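Long-range contacts in putative trimethylamine methyltransferase (Rhizobium meliloti, PDB 4YYC), which probably acts as a methyltransferase of the trimethylamine methyltransferase (MttB) type: residues A[163-172]-A[492-500]; A[135-146]-A[173-183]. All coordinates share one frame; numbering follows the deposited sequence.

Contact 1. Residues A[163-172]-A[492-500]; sequences NFVKLAYMAP and WLEHYEAPY
Leu493 is a knob set into a hole on helix 158-170, its branched end seated among Asn163, Lys166, Leu167 and Met170. Next to it, CD2 of Leu167 fits between CG of Leu493 (3.9 Å) and the indole of Trp492, whose CZ3 and CH2 touch Ala171 and Pro172, just past the end of helix 158-170. Selenomethionine Met170, bent at its last torsion (chi3 -76°), lays its CE 3.7 Å from Trp492 CB, while its selenium meets the edge of the Tyr496 ring, a Met-aromatic contact. Where helix 481-495 ends, Tyr496 turns back onto helix 158-170. The extended chain of Lys166 runs across one face of this ring, CG standing 3.7 Å from the ring centroid in a CH-pi contact. Farther along, Pro499 lies over a face of Tyr169 with its CD, offset toward the rim, in a second CH-pi contact. The Tyr496 hydroxyl is hydrogen-bonded to the backbone O of Tyr203, and Asn163 ND2 to Tyr404 OH. No direct hydrogen bond joins the two segments; one water links Lys166 NZ (3.0 Å) to Leu493 O (2.7 Å), another Tyr169 OH to Glu497 O. The end of helix 481-495 and the chain that follows are thus held to helix 158-170 by shape and dispersion, with water carrying the polar links.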
loop_
_atom_site.group_PDB
_atom_site.type_symbol
_atom_site.label_atom_id
_atom_site.label_comp_id
_atom_site.label_asym_id
_atom_site.label_seq_id
_atom_site.Cartn_x
_atom_site.Cartn_y
_atom_site.Cartn_z
ATOM N N ASN A 163 21.025 -6.484 -19.645
ATOM C CA ASN A 163 19.672 -6.013 -19.914
ATOM C C ASN A 163 19.063 -5.302 -18.685
ATOM O O ASN A 163 18.383 -4.285 -18.842
ATOM C CB ASN A 163 18.767 -7.124 -20.389
ATOM C CG ASN A 163 19.048 -7.550 -21.804
ATOM O OD1 ASN A 163 19.649 -6.798 -22.579
ATOM N ND2 ASN A 163 18.605 -8.743 -22.167
ATOM N N PHE A 164 19.242 -5.859 -17.504
ATOM C CA PHE A 164 18.724 -5.233 -16.287
ATOM C C PHE A 164 19.417 -3.921 -15.995
ATOM O O PHE A 164 18.755 -2.986 -15.566
ATOM C CB PHE A 164 18.735 -6.158 -15.080
ATOM C CG PHE A 164 17.610 -7.194 -15.103
ATOM C CD1 PHE A 164 16.299 -6.825 -14.825
ATOM C CD2 PHE A 164 17.873 -8.553 -15.341
ATOM C CE1 PHE A 164 15.274 -7.766 -14.839
ATOM C CE2 PHE A 164 16.827 -9.500 -15.390
ATOM C CZ PHE A 164 15.536 -9.081 -15.168
ATOM N N VAL A 165 20.735 -3.851 -16.236
ATOM C CA VAL A 165 21.410 -2.587 -16.100
ATOM C C VAL A 165 20.827 -1.546 -17.060
ATOM O O VAL A 165 20.589 -0.399 -16.679
ATOM C CB VAL A 165 22.924 -2.714 -16.232
ATOM C CG1 VAL A 165 23.577 -1.349 -16.194
ATOM C CG2 VAL A 165 23.463 -3.543 -15.072
ATOM N N LYS A 166 20.603 -1.951 -18.307
ATOM C CA LYS A 166 19.996 -1.072 -19.291
ATOM C C LYS A 166 18.608 -0.582 -18.863
ATOM O O LYS A 166 18.304 0.599 -18.955
ATOM C CB LYS A 166 19.912 -1.750 -20.668
ATOM C CG LYS A 166 21.271 -2.080 -21.306
ATOM C CD LYS A 166 21.045 -2.836 -22.607
ATOM C CE LYS A 166 22.347 -3.074 -23.334
ATOM N NZ LYS A 166 22.219 -3.885 -24.562
ATOM N N LEU A 167 17.757 -1.512 -18.392
ATOM C CA LEU A 167 16.413 -1.125 -17.985
ATOM C C LEU A 167 16.419 -0.220 -16.771
ATOM O O LEU A 167 15.604 0.719 -16.683
ATOM C CB LEU A 167 15.580 -2.377 -17.692
ATOM C CG LEU A 167 15.274 -3.284 -18.905
ATOM C CD1 LEU A 167 14.553 -4.508 -18.383
ATOM C CD2 LEU A 167 14.434 -2.620 -19.962
ATOM N N ALA A 168 17.362 -0.452 -15.859
ATOM C CA ALA A 168 17.515 0.419 -14.707
ATOM C C ALA A 168 18.006 1.824 -15.100
ATOM O O ALA A 168 17.562 2.820 -14.513
ATOM C CB ALA A 168 18.486 -0.177 -13.700
ATOM N N TYR A 169 18.892 1.892 -16.094
ATOM C CA TYR A 169 19.360 3.175 -16.634
ATOM C C TYR A 169 18.188 3.963 -17.225
ATOM O O TYR A 169 18.078 5.165 -17.033
ATOM C CB TYR A 169 20.461 2.928 -17.676
ATOM C CG TYR A 169 20.840 4.145 -18.445
ATOM C CD1 TYR A 169 21.593 5.143 -17.860
ATOM C CD2 TYR A 169 20.379 4.335 -19.755
ATOM C CE1 TYR A 169 21.967 6.266 -18.575
ATOM C CE2 TYR A 169 20.747 5.463 -20.479
ATOM C CZ TYR A 169 21.529 6.418 -19.878
ATOM O OH TYR A 169 21.884 7.547 -20.560
HETATM N N MSE A 170 17.300 3.271 -17.941
HETATM C CA MSE A 170 16.183 3.913 -18.609
HETATM C C MSE A 170 15.020 4.216 -17.689
HETATM O O MSE A 170 14.320 5.202 -17.924
HETATM C CB MSE A 170 15.712 3.072 -19.771
HETATM C CG MSE A 170 16.752 3.055 -20.868
HETATM SE SE MSE A 170 16.197 2.000 -22.438
HETATM C CE MSE A 170 16.441 0.198 -21.797
ATOM N N ALA A 171 14.757 3.393 -16.681
ATOM C CA ALA A 171 13.591 3.562 -15.782
ATOM C C ALA A 171 13.715 4.940 -15.091
ATOM O O ALA A 171 14.688 5.179 -14.366
ATOM C CB ALA A 171 13.574 2.492 -14.743
ATOM N N PRO A 172 12.711 5.824 -15.252
ATOM C CA PRO A 172 12.955 7.198 -14.792
ATOM C C PRO A 172 13.083 7.346 -13.270
ATOM O O PRO A 172 13.785 8.248 -12.811
ATOM C CB PRO A 172 11.729 7.978 -15.270
ATOM C CG PRO A 172 11.104 7.148 -16.288
ATOM C CD PRO A 172 11.581 5.737 -16.183
ATOM N N TRP A 492 11.978 -0.632 -24.962
ATOM C CA TRP A 492 13.055 0.085 -24.288
ATOM C C TRP A 492 14.427 -0.463 -24.687
ATOM O O TRP A 492 15.363 0.311 -24.963
ATOM C CB TRP A 492 12.902 0.022 -22.778
ATOM C CG TRP A 492 11.890 0.919 -22.176
ATOM C CD1 TRP A 492 10.860 1.565 -22.791
ATOM C CD2 TRP A 492 11.788 1.233 -20.783
ATOM N NE1 TRP A 492 10.103 2.251 -21.847
ATOM C CE2 TRP A 492 10.676 2.073 -20.616
ATOM C CE3 TRP A 492 12.556 0.895 -19.653
ATOM C CZ2 TRP A 492 10.308 2.582 -19.365
ATOM C CZ3 TRP A 492 12.176 1.382 -18.427
ATOM C CH2 TRP A 492 11.073 2.222 -18.301
ATOM N N LEU A 493 14.550 -1.781 -24.743
ATOM C CA LEU A 493 15.859 -2.380 -25.035
ATOM C C LEU A 493 16.262 -2.122 -26.490
ATOM O O LEU A 493 17.457 -1.920 -26.773
ATOM C CB LEU A 493 15.850 -3.855 -24.725
ATOM C CG LEU A 493 15.884 -4.197 -23.238
ATOM C CD1 LEU A 493 15.614 -5.678 -23.067
ATOM C CD2 LEU A 493 17.213 -3.814 -22.582
ATOM N N GLU A 494 15.283 -2.064 -27.380
ATOM C CA GLU A 494 15.550 -1.684 -28.780
ATOM C C GLU A 494 16.026 -0.257 -28.940
ATOM O O GLU A 494 16.879 0.000 -29.791
ATOM C CB GLU A 494 14.319 -1.927 -29.667
ATOM C CG GLU A 494 14.145 -3.393 -29.930
ATOM N N HIS A 495 15.503 0.664 -28.131
ATOM C CA HIS A 495 15.850 2.066 -28.236
ATOM C C HIS A 495 16.983 2.554 -27.383
ATOM O O HIS A 495 17.442 3.666 -27.564
ATOM C CB HIS A 495 14.595 2.907 -28.092
ATOM C CG HIS A 495 13.661 2.680 -29.245
ATOM N ND1 HIS A 495 12.629 1.765 -29.195
ATOM C CD2 HIS A 495 13.695 3.136 -30.522
ATOM C CE1 HIS A 495 12.014 1.733 -30.364
ATOM N NE2 HIS A 495 12.636 2.560 -31.186
ATOM N N TYR A 496 17.454 1.698 -26.495
ATOM C CA TYR A 496 18.553 2.023 -25.606
ATOM C C TYR A 496 19.788 2.539 -26.337
ATOM O O TYR A 496 20.176 2.008 -27.386
ATOM C CB TYR A 496 18.925 0.763 -24.817
ATOM C CG TYR A 496 20.174 0.906 -24.011
ATOM C CD1 TYR A 496 20.149 1.442 -22.746
ATOM C CD2 TYR A 496 21.389 0.465 -24.515
ATOM C CE1 TYR A 496 21.312 1.554 -21.987
ATOM C CE2 TYR A 496 22.545 0.579 -23.781
ATOM C CZ TYR A 496 22.500 1.124 -22.511
ATOM O OH TYR A 496 23.649 1.224 -21.769
ATOM N N GLU A 497 20.378 3.591 -25.779
ATOM C CA GLU A 497 21.688 4.093 -26.205
ATOM C C GLU A 497 22.546 4.216 -24.976
ATOM O O GLU A 497 22.127 4.828 -24.006
ATOM C CB GLU A 497 21.540 5.462 -26.813
ATOM C CG GLU A 497 20.849 5.419 -28.151
ATOM C CD GLU A 497 20.857 6.762 -28.855
ATOM O OE1 GLU A 497 21.858 7.518 -28.719
ATOM O OE2 GLU A 497 19.858 7.062 -29.532
ATOM N N ALA A 498 23.718 3.624 -25.009
ATOM C CA ALA A 498 24.577 3.638 -23.844
ATOM C C ALA A 498 25.036 5.058 -23.504
ATOM O O ALA A 498 25.327 5.838 -24.403
ATOM C CB ALA A 498 25.765 2.718 -24.030
ATOM N N PRO A 499 25.105 5.389 -22.220
ATOM C CA PRO A 499 25.662 6.680 -21.826
ATOM C C PRO A 499 27.152 6.738 -22.173
ATOM O O PRO A 499 27.851 5.745 -22.069
ATOM C CB PRO A 499 25.477 6.715 -20.312
ATOM C CG PRO A 499 25.338 5.308 -19.898
ATOM C CD PRO A 499 24.779 4.540 -21.065
ATOM N N TYR A 500 27.629 7.909 -22.541
ATOM C CA TYR A 500 29.018 8.088 -22.906
ATOM C C TYR A 500 29.980 7.613 -21.833
ATOM O O TYR A 500 29.748 7.836 -20.653
ATOM C CB TYR A 500 29.277 9.564 -23.139
ATOM C CG TYR A 500 30.686 9.877 -23.499
ATOM C CD1 TYR A 500 31.145 9.661 -24.793
ATOM C CD2 TYR A 500 31.590 10.359 -22.544
ATOM C CE1 TYR A 500 32.451 9.935 -25.138
ATOM C CE2 TYR A 500 32.899 10.622 -22.871
ATOM C CZ TYR A 500 33.325 10.424 -24.176
ATOM O OH TYR A 500 34.613 10.721 -24.526
HETATM O O HOH W 1 19.683 -3.264 -25.937
HETATM O O HOH W 2 21.910 7.415 -23.140
#

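Contact 2. Residues A[135-146]-A[173-183]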
loop_
_atom_site.group_PDB
_atom_site.type_symbol
_atom_site.label_atom_id
_atom_site.label_comp_id
_atom_site.label_asym_id
_atom_site.label_seq_id
_atom_site.Cartn_x
_atom_site.Cartn_y
_atom_site.Cartn_z
ATOM N N THR A 135 15.093 9.440 -0.629
ATOM C CA THR A 135 14.777 8.027 -0.931
ATOM C C THR A 135 15.384 7.696 -2.276
ATOM O O THR A 135 15.193 8.416 -3.253
ATOM C CB THR A 135 13.254 7.765 -0.910
ATOM O OG1 THR A 135 12.770 7.913 0.422
ATOM C CG2 THR A 135 12.915 6.349 -1.389
ATOM N N VAL A 136 16.150 6.584 -2.298
ATOM C CA VAL A 136 16.875 6.145 -3.474
ATOM C C VAL A 136 16.464 4.698 -3.769
ATOM O O VAL A 136 16.683 3.804 -2.960
ATOM C CB VAL A 136 18.394 6.202 -3.183
ATOM C CG1 VAL A 136 19.208 5.641 -4.324
ATOM C CG2 VAL A 136 18.815 7.640 -2.885
ATOM N N PHE A 137 15.952 4.465 -4.977
ATOM C CA PHE A 137 15.512 3.149 -5.417
ATOM C C PHE A 137 16.627 2.454 -6.197
ATOM O O PHE A 137 17.227 3.043 -7.118
ATOM C CB PHE A 137 14.305 3.242 -6.321
ATOM C CG PHE A 137 13.063 3.742 -5.645
ATOM C CD1 PHE A 137 12.702 3.301 -4.401
ATOM C CD2 PHE A 137 12.206 4.630 -6.318
ATOM C CE1 PHE A 137 11.503 3.746 -3.812
ATOM C CE2 PHE A 137 11.020 5.061 -5.738
ATOM C CZ PHE A 137 10.674 4.629 -4.487
ATOM N N ALA A 138 16.818 1.160 -5.920
ATOM C CA ALA A 138 17.764 0.306 -6.641
ATOM C C ALA A 138 17.094 -0.983 -7.055
ATOM O O ALA A 138 16.107 -1.406 -6.418
ATOM C CB ALA A 138 18.955 -0.057 -5.799
ATOM N N PRO A 139 17.609 -1.641 -8.086
ATOM C CA PRO A 139 16.971 -2.907 -8.507
ATOM C C PRO A 139 17.093 -4.088 -7.558
ATOM O O PRO A 139 17.826 -4.081 -6.555
ATOM C CB PRO A 139 17.656 -3.229 -9.846
ATOM C CG PRO A 139 18.338 -1.956 -10.272
ATOM C CD PRO A 139 18.636 -1.199 -9.031
ATOM N N VAL A 140 16.301 -5.100 -7.884
ATOM C CA VAL A 140 16.526 -6.475 -7.417
ATOM C C VAL A 140 18.005 -6.830 -7.310
ATOM O O VAL A 140 18.809 -6.465 -8.166
ATOM C CB VAL A 140 15.762 -7.465 -8.296
ATOM C CG1 VAL A 140 16.230 -7.395 -9.749
ATOM C CG2 VAL A 140 15.798 -8.887 -7.727
ATOM N N TYR A 141 18.334 -7.591 -6.269
ATOM C CA TYR A 141 19.714 -8.044 -6.020
ATOM C C TYR A 141 19.685 -9.519 -5.619
ATOM O O TYR A 141 18.946 -9.927 -4.713
ATOM C CB TYR A 141 20.259 -7.186 -4.879
ATOM C CG TYR A 141 21.717 -7.359 -4.500
ATOM C CD1 TYR A 141 22.145 -8.513 -3.857
ATOM C CD2 TYR A 141 22.618 -6.327 -4.718
ATOM C CE1 TYR A 141 23.468 -8.677 -3.467
ATOM C CE2 TYR A 141 23.935 -6.480 -4.313
ATOM C CZ TYR A 141 24.350 -7.638 -3.691
ATOM O OH TYR A 141 25.688 -7.802 -3.309
ATOM N N GLY A 142 20.501 -10.319 -6.288
ATOM C CA GLY A 142 20.737 -11.712 -5.919
ATOM C C GLY A 142 20.230 -12.862 -6.772
ATOM O O GLY A 142 20.835 -13.922 -6.731
ATOM N N PRO A 143 19.122 -12.710 -7.551
ATOM C CA PRO A 143 18.583 -13.950 -8.130
ATOM C C PRO A 143 19.511 -14.702 -9.096
ATOM O O PRO A 143 20.108 -14.122 -9.988
ATOM C CB PRO A 143 17.361 -13.444 -8.906
ATOM C CG PRO A 143 16.892 -12.314 -8.067
ATOM C CD PRO A 143 18.137 -11.622 -7.631
ATOM N N PRO A 144 19.530 -16.030 -8.997
ATOM C CA PRO A 144 20.281 -16.823 -9.963
ATOM C C PRO A 144 19.491 -17.190 -11.197
ATOM O O PRO A 144 20.066 -17.667 -12.164
ATOM C CB PRO A 144 20.630 -18.077 -9.167
ATOM C CG PRO A 144 19.585 -18.205 -8.152
ATOM C CD PRO A 144 19.226 -16.799 -7.778
ATOM N N PHE A 145 18.174 -16.996 -11.137
ATOM C CA PHE A 145 17.301 -17.257 -12.275
ATOM C C PHE A 145 16.710 -15.981 -12.811
ATOM O O PHE A 145 16.537 -14.998 -12.088
ATOM C CB PHE A 145 16.125 -18.174 -11.879
ATOM C CG PHE A 145 16.534 -19.551 -11.436
ATOM C CD1 PHE A 145 16.835 -20.538 -12.370
ATOM C CD2 PHE A 145 16.657 -19.833 -10.094
ATOM C CE1 PHE A 145 17.211 -21.816 -11.930
ATOM C CE2 PHE A 145 17.040 -21.096 -9.655
ATOM C CZ PHE A 145 17.320 -22.074 -10.576
ATOM N N VAL A 146 16.374 -16.020 -14.096
ATOM C CA VAL A 146 15.512 -14.999 -14.691
ATOM C C VAL A 146 14.228 -15.616 -15.190
ATOM O O VAL A 146 14.177 -16.832 -15.480
ATOM C CB VAL A 146 16.179 -14.212 -15.848
ATOM C CG1 VAL A 146 17.380 -13.454 -15.304
ATOM C CG2 VAL A 146 16.566 -15.128 -17.005
ATOM N N SER A 173 12.442 6.482 -12.488
ATOM C CA SER A 173 12.543 6.585 -11.029
ATOM C C SER A 173 13.435 5.532 -10.425
ATOM O O SER A 173 13.443 5.358 -9.213
ATOM C CB SER A 173 11.155 6.635 -10.345
ATOM O OG SER A 173 10.504 7.870 -10.572
HETATM N N MSE A 174 14.249 4.855 -11.238
HETATM C CA MSE A 174 15.298 3.957 -10.697
HETATM C C MSE A 174 16.507 4.822 -10.512
HETATM O O MSE A 174 17.124 5.245 -11.486
HETATM C CB MSE A 174 15.512 2.771 -11.635
HETATM C CG MSE A 174 16.411 1.704 -11.059
HETATM SE SE MSE A 174 15.663 1.008 -9.372
HETATM C CE MSE A 174 14.419 -0.117 -10.175
ATOM N N HIS A 175 16.897 5.124 -9.282
ATOM C CA HIS A 175 17.951 6.107 -9.073
ATOM C C HIS A 175 19.338 5.492 -9.064
ATOM O O HIS A 175 20.300 6.205 -9.322
ATOM C CB HIS A 175 17.714 6.859 -7.783
ATOM C CG HIS A 175 16.298 7.362 -7.672
ATOM N ND1 HIS A 175 15.407 6.855 -6.761
ATOM C CD2 HIS A 175 15.619 8.293 -8.385
ATOM C CE1 HIS A 175 14.239 7.458 -6.905
ATOM N NE2 HIS A 175 14.344 8.329 -7.893
ATOM N N SER A 176 19.432 4.229 -8.716
ATOM C CA SER A 176 20.709 3.495 -8.710
ATOM C C SER A 176 20.672 2.389 -9.728
ATOM O O SER A 176 19.634 1.770 -9.934
ATOM C CB SER A 176 20.903 2.871 -7.344
ATOM O OG SER A 176 21.991 1.961 -7.287
ATOM N N SER A 177 21.839 2.092 -10.274
ATOM C CA SER A 177 22.053 0.949 -11.168
ATOM C C SER A 177 21.974 -0.378 -10.440
ATOM O O SER A 177 21.695 -1.411 -11.042
ATOM C CB SER A 177 23.411 1.063 -11.840
ATOM O OG SER A 177 23.515 0.268 -12.994
ATOM N N GLY A 178 22.219 -0.368 -9.149
ATOM C CA GLY A 178 22.204 -1.597 -8.354
ATOM C C GLY A 178 23.557 -2.323 -8.298
ATOM O O GLY A 178 24.599 -1.735 -8.503
ATOM N N GLY A 179 23.454 -3.607 -7.959
ATOM C CA GLY A 179 24.586 -4.458 -7.749
ATOM C C GLY A 179 24.397 -5.748 -8.503
ATOM O O GLY A 179 24.460 -5.775 -9.726
ATOM N N THR A 180 24.110 -6.818 -7.799
ATOM C CA THR A 180 23.943 -8.144 -8.404
ATOM C C THR A 180 22.502 -8.246 -8.935
ATOM O O THR A 180 21.660 -8.945 -8.393
ATOM C CB THR A 180 24.216 -9.208 -7.350
ATOM O OG1 THR A 180 25.525 -9.001 -6.813
ATOM C CG2 THR A 180 24.088 -10.608 -7.881
ATOM N N VAL A 181 22.241 -7.568 -10.046
ATOM C CA VAL A 181 20.870 -7.509 -10.583
ATOM C C VAL A 181 20.372 -8.903 -10.943
ATOM O O VAL A 181 19.176 -9.179 -10.855
ATOM C CB VAL A 181 20.727 -6.497 -11.727
ATOM C CG1 VAL A 181 21.018 -5.099 -11.222
ATOM C CG2 VAL A 181 21.631 -6.801 -12.940
ATOM N N CYS A 182 21.311 -9.762 -11.327
ATOM C CA CYS A 182 21.135 -11.211 -11.326
ATOM C C CYS A 182 22.519 -11.822 -11.221
ATOM O O CYS A 182 23.495 -11.110 -11.296
ATOM C CB CYS A 182 20.372 -11.681 -12.553
ATOM S SG CYS A 182 21.126 -11.246 -14.147
ATOM N N GLU A 183 22.589 -13.114 -11.012
ATOM C CA GLU A 183 23.862 -13.811 -10.900
ATOM C C GLU A 183 24.189 -14.440 -12.247
ATOM O O GLU A 183 23.522 -15.403 -12.648
ATOM C CB GLU A 183 23.700 -14.895 -9.823
ATOM C CG GLU A 183 24.974 -15.616 -9.441
ATOM C CD GLU A 183 25.943 -14.746 -8.670
ATOM O OE1 GLU A 183 25.505 -13.952 -7.814
ATOM O OE2 GLU A 183 27.169 -14.891 -8.882
HETATM O O HOH W 3 20.660 -4.513 -7.346
HETATM O O HOH W 4 23.410 -14.514 -5.995
HETATM O O HOH W 5 22.790 -17.977 -12.210
#
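Phe137 N points into the ring plane of His175 and meets ND1 at 3.0 Å, nearly straight at 171°; His175 NE2 is bonded to Gln418, so both ring nitrogens are engaged. This is one of five direct hydrogen bonds, one of them weak, that tie segment 135-146 to the loop 173-183. Phe137 O receives Ser176 N at 3.0 Å and, weakly, His175 N. Farther on, Gly142 N bonds to Thr180 O (2.8 Å), and Glu183 N to Pro143 O (2.9 Å). Waters add to these bonds, one joining Val140 O to Gly179 N and another Gly142 O to Glu183 OE1; the other carboxylate oxygen of Glu183 forms a salt bridge with Arg192.

Among the ring contacts, Phe137 and His175 lie side by side with planes at 19° but barely overlap. Tyr141, its CG anti to the backbone N (chi1 -175°), turns one face to Thr180, whose CB stands over the ring centre, 3.9 Å from the centroid. A serine in place of Tyr141 would probably leave Thr180 CB without its aromatic cover and open a gap beside Gly179. Apolar packing adds Pro139, with CD against the selenium of Met174 (3.7 Å) and CB against Val181.

Thr180 centres an inverse gamma turn and Ser176 OG closes an ST turn on Gly178 N. The largely irregular link between strands 134-137 and 145-147 is thus tied to the loop that follows helix 158-170, deep in the fold, beside a site where an unidentified ligand lies about 4 Å from the Tyr141 side chain.

Contact 2 lies near the middle of the chain, its centre about 7 Å from the chain centre, whereas contact 1 sits about 19 Å out and is only partly buried. Their segments alternate along the sequence, and 163-172 runs straight into 173-183. Helix 158-170 therefore serves both, packing outward on 492-500 and inward on both segments of contact 2: Phe164 CB lies 3.7 Å from Val181 CG2, and Ala168 CB 3.9 Å from Pro139 CG. Chemistry follows place: the outer contact has no direct hydrogen bond and rests on side-chain packing, the inner one on direct hydrogen bonds, mostly between backbones; waters bridge both.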